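Local coordinates for protein phosphoribosylamine--glycine ligase (Thermotoga maritima, PDB 1VKZ) that catalyses the ATP-dependent ligation of glycine to 5-phosphoribosylamine, giving N(1)-(5-phospho-beta-D-ribosyl)glycinamide in de novo purine biosynthesis, at residues A[265-270]-A[312-317]. Numbering follows the deposited sequence.
Sequences AYRGFL and EGYRGG
Arg267, near the start of strand 269-277, reaches to the last turn of helix 303-315, a worked example of a cationic side chain seeking the carbonyl oxygens at a helix C-terminus. The polar part rests on one nitrogen: NH2 of Arg267 donates to the backbone O of Tyr314 over 3.0 Å, with an N-H...O angle of 151°. The donor stands above the carbonyl plane, off the lone pairs, while the oxygen lies at the guanidinium edge, tilted 19° from its plane. Gly313 O is also close, 2.8 Å from Arg267 NH2, but the angle is too poor for a hydrogen bond; this oxygen instead accepts from Gly316 N. The positive charge lies by the helix C-terminus, where the negative end of the helix dipole is likely to favour it.

Packing adds little. NH1 of Arg267 comes within 4.1 Å of CD1 of Tyr314; the guanidinium and ring planes are inclined by 49° and NH1 approaches the ring obliquely, an ordinary van der Waals contact. CB of Arg267 already heads for the helix, and the chain, bent at chi3, brings the guanidinium to the carbonyls; the side chain also touches Asn204 of strand 195-204. With an alanine here, the Tyr314 carbonyl is likely to lose this donor, and a gap would probably open beside the helix end.

Beyond the carbonyls, Gly316 adopts positive phi and closes the helix in a Schellman motif, its bond to Gly313 O joined by a weak one from Gly317 N to Glu312 O. The contact therefore joins the beginning of strand 269-277, in the antiparallel sheet of the ATP-grasp region, to a Schellman-capped helix C-terminus, away from the predicted ATP and metal sites.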
loop_
_atom_site.group_PDB
_atom_site.type_symbol
_atom_site.label_atom_id
_atom_site.label_comp_id
_atom_site.label_asym_id
_atom_site.label_seq_id
_atom_site.Cartn_x
_atom_site.Cartn_y
_atom_site.Cartn_z
ATOM N N ALA A 265 -4.339 12.756 -16.807
ATOM C CA ALA A 265 -3.373 11.714 -17.147
ATOM C C ALA A 265 -2.783 11.172 -15.877
ATOM O O ALA A 265 -2.321 11.915 -15.047
ATOM C CB ALA A 265 -2.263 12.252 -18.035
ATOM N N TYR A 266 -2.798 9.855 -15.733
ATOM C CA TYR A 266 -2.299 9.203 -14.531
ATOM C C TYR A 266 -0.817 9.022 -14.673
ATOM O O TYR A 266 -0.355 8.445 -15.645
ATOM C CB TYR A 266 -2.942 7.855 -14.339
ATOM C CG TYR A 266 -2.740 7.299 -12.978
ATOM C CD1 TYR A 266 -1.502 6.798 -12.565
ATOM C CD2 TYR A 266 -3.793 7.210 -12.094
ATOM C CE1 TYR A 266 -1.335 6.249 -11.282
ATOM C CE2 TYR A 266 -3.625 6.678 -10.833
ATOM C CZ TYR A 266 -2.398 6.212 -10.444
ATOM O OH TYR A 266 -2.285 5.709 -9.195
ATOM N N ARG A 267 -0.091 9.538 -13.686
ATOM C CA ARG A 267 1.350 9.412 -13.605
ATOM C C ARG A 267 1.609 8.872 -12.234
ATOM O O ARG A 267 1.083 9.409 -11.266
ATOM C CB ARG A 267 1.995 10.794 -13.719
ATOM C CG ARG A 267 1.429 11.684 -14.838
ATOM C CD ARG A 267 2.430 12.689 -15.385
ATOM N NE ARG A 267 3.524 11.947 -16.011
ATOM C CZ ARG A 267 4.788 11.934 -15.621
ATOM N NH1 ARG A 267 5.233 12.661 -14.603
ATOM N NH2 ARG A 267 5.633 11.184 -16.283
ATOM N N GLY A 268 2.418 7.826 -12.134
ATOM C CA GLY A 268 2.807 7.307 -10.828
ATOM C C GLY A 268 2.607 5.827 -10.666
ATOM O O GLY A 268 2.887 5.062 -11.555
ATOM N N PHE A 269 2.134 5.426 -9.503
ATOM C CA PHE A 269 1.925 4.031 -9.200
ATOM C C PHE A 269 0.437 3.842 -9.017
ATOM O O PHE A 269 -0.228 4.670 -8.373
ATOM C CB PHE A 269 2.646 3.637 -7.896
ATOM C CG PHE A 269 4.082 3.972 -7.886
ATOM C CD1 PHE A 269 4.982 3.155 -8.490
ATOM C CD2 PHE A 269 4.531 5.130 -7.308
ATOM C CE1 PHE A 269 6.275 3.456 -8.490
ATOM C CE2 PHE A 269 5.820 5.440 -7.331
ATOM C CZ PHE A 269 6.705 4.600 -7.919
ATOM N N LEU A 270 -0.082 2.734 -9.522
ATOM C CA LEU A 270 -1.506 2.424 -9.366
ATOM C C LEU A 270 -1.637 1.039 -8.798
ATOM O O LEU A 270 -1.141 0.074 -9.360
ATOM C CB LEU A 270 -2.237 2.515 -10.704
ATOM C CG LEU A 270 -3.703 2.045 -10.658
ATOM C CD1 LEU A 270 -4.526 2.802 -9.578
ATOM C CD2 LEU A 270 -4.323 2.190 -12.010
ATOM N N GLU A 312 11.746 5.845 -16.323
ATOM C CA GLU A 312 11.181 5.871 -17.645
ATOM C C GLU A 312 9.770 6.401 -17.641
ATOM O O GLU A 312 9.406 7.174 -18.511
ATOM C CB GLU A 312 11.214 4.474 -18.267
ATOM C CG GLU A 312 12.593 4.095 -18.759
ATOM C CD GLU A 312 13.217 5.217 -19.593
ATOM O OE1 GLU A 312 12.470 5.902 -20.341
ATOM O OE2 GLU A 312 14.450 5.429 -19.485
ATOM N N GLY A 313 8.980 5.982 -16.668
ATOM C CA GLY A 313 7.633 6.492 -16.500
ATOM C C GLY A 313 7.622 7.974 -16.173
ATOM O O GLY A 313 6.921 8.762 -16.823
ATOM N N TYR A 314 8.429 8.367 -15.199
ATOM C CA TYR A 314 8.621 9.790 -14.897
ATOM C C TYR A 314 9.073 10.595 -16.080
ATOM O O TYR A 314 8.591 11.706 -16.296
ATOM C CB TYR A 314 9.660 9.991 -13.790
ATOM C CG TYR A 314 9.826 11.444 -13.446
ATOM C CD1 TYR A 314 8.818 12.136 -12.785
ATOM C CD2 TYR A 314 10.977 12.147 -13.804
ATOM C CE1 TYR A 314 8.945 13.490 -12.471
ATOM C CE2 TYR A 314 11.118 13.492 -13.489
ATOM C CZ TYR A 314 10.093 14.157 -12.821
ATOM O OH TYR A 314 10.224 15.483 -12.508
ATOM N N ARG A 315 10.023 10.062 -16.839
ATOM C CA ARG A 315 10.635 10.817 -17.932
ATOM C C ARG A 315 9.737 10.857 -19.178
ATOM O O ARG A 315 10.019 11.594 -20.135
ATOM C CB ARG A 315 12.009 10.230 -18.274
ATOM N N GLY A 316 8.656 10.088 -19.179
ATOM C CA GLY A 316 7.787 10.010 -20.352
ATOM C C GLY A 316 8.207 8.980 -21.378
ATOM O O GLY A 316 7.616 8.902 -22.448
ATOM N N GLY A 317 9.216 8.174 -21.057
ATOM C CA GLY A 317 9.700 7.152 -21.985
ATOM C C GLY A 317 9.032 5.802 -21.813
ATOM O O GLY A 317 8.150 5.620 -20.939
#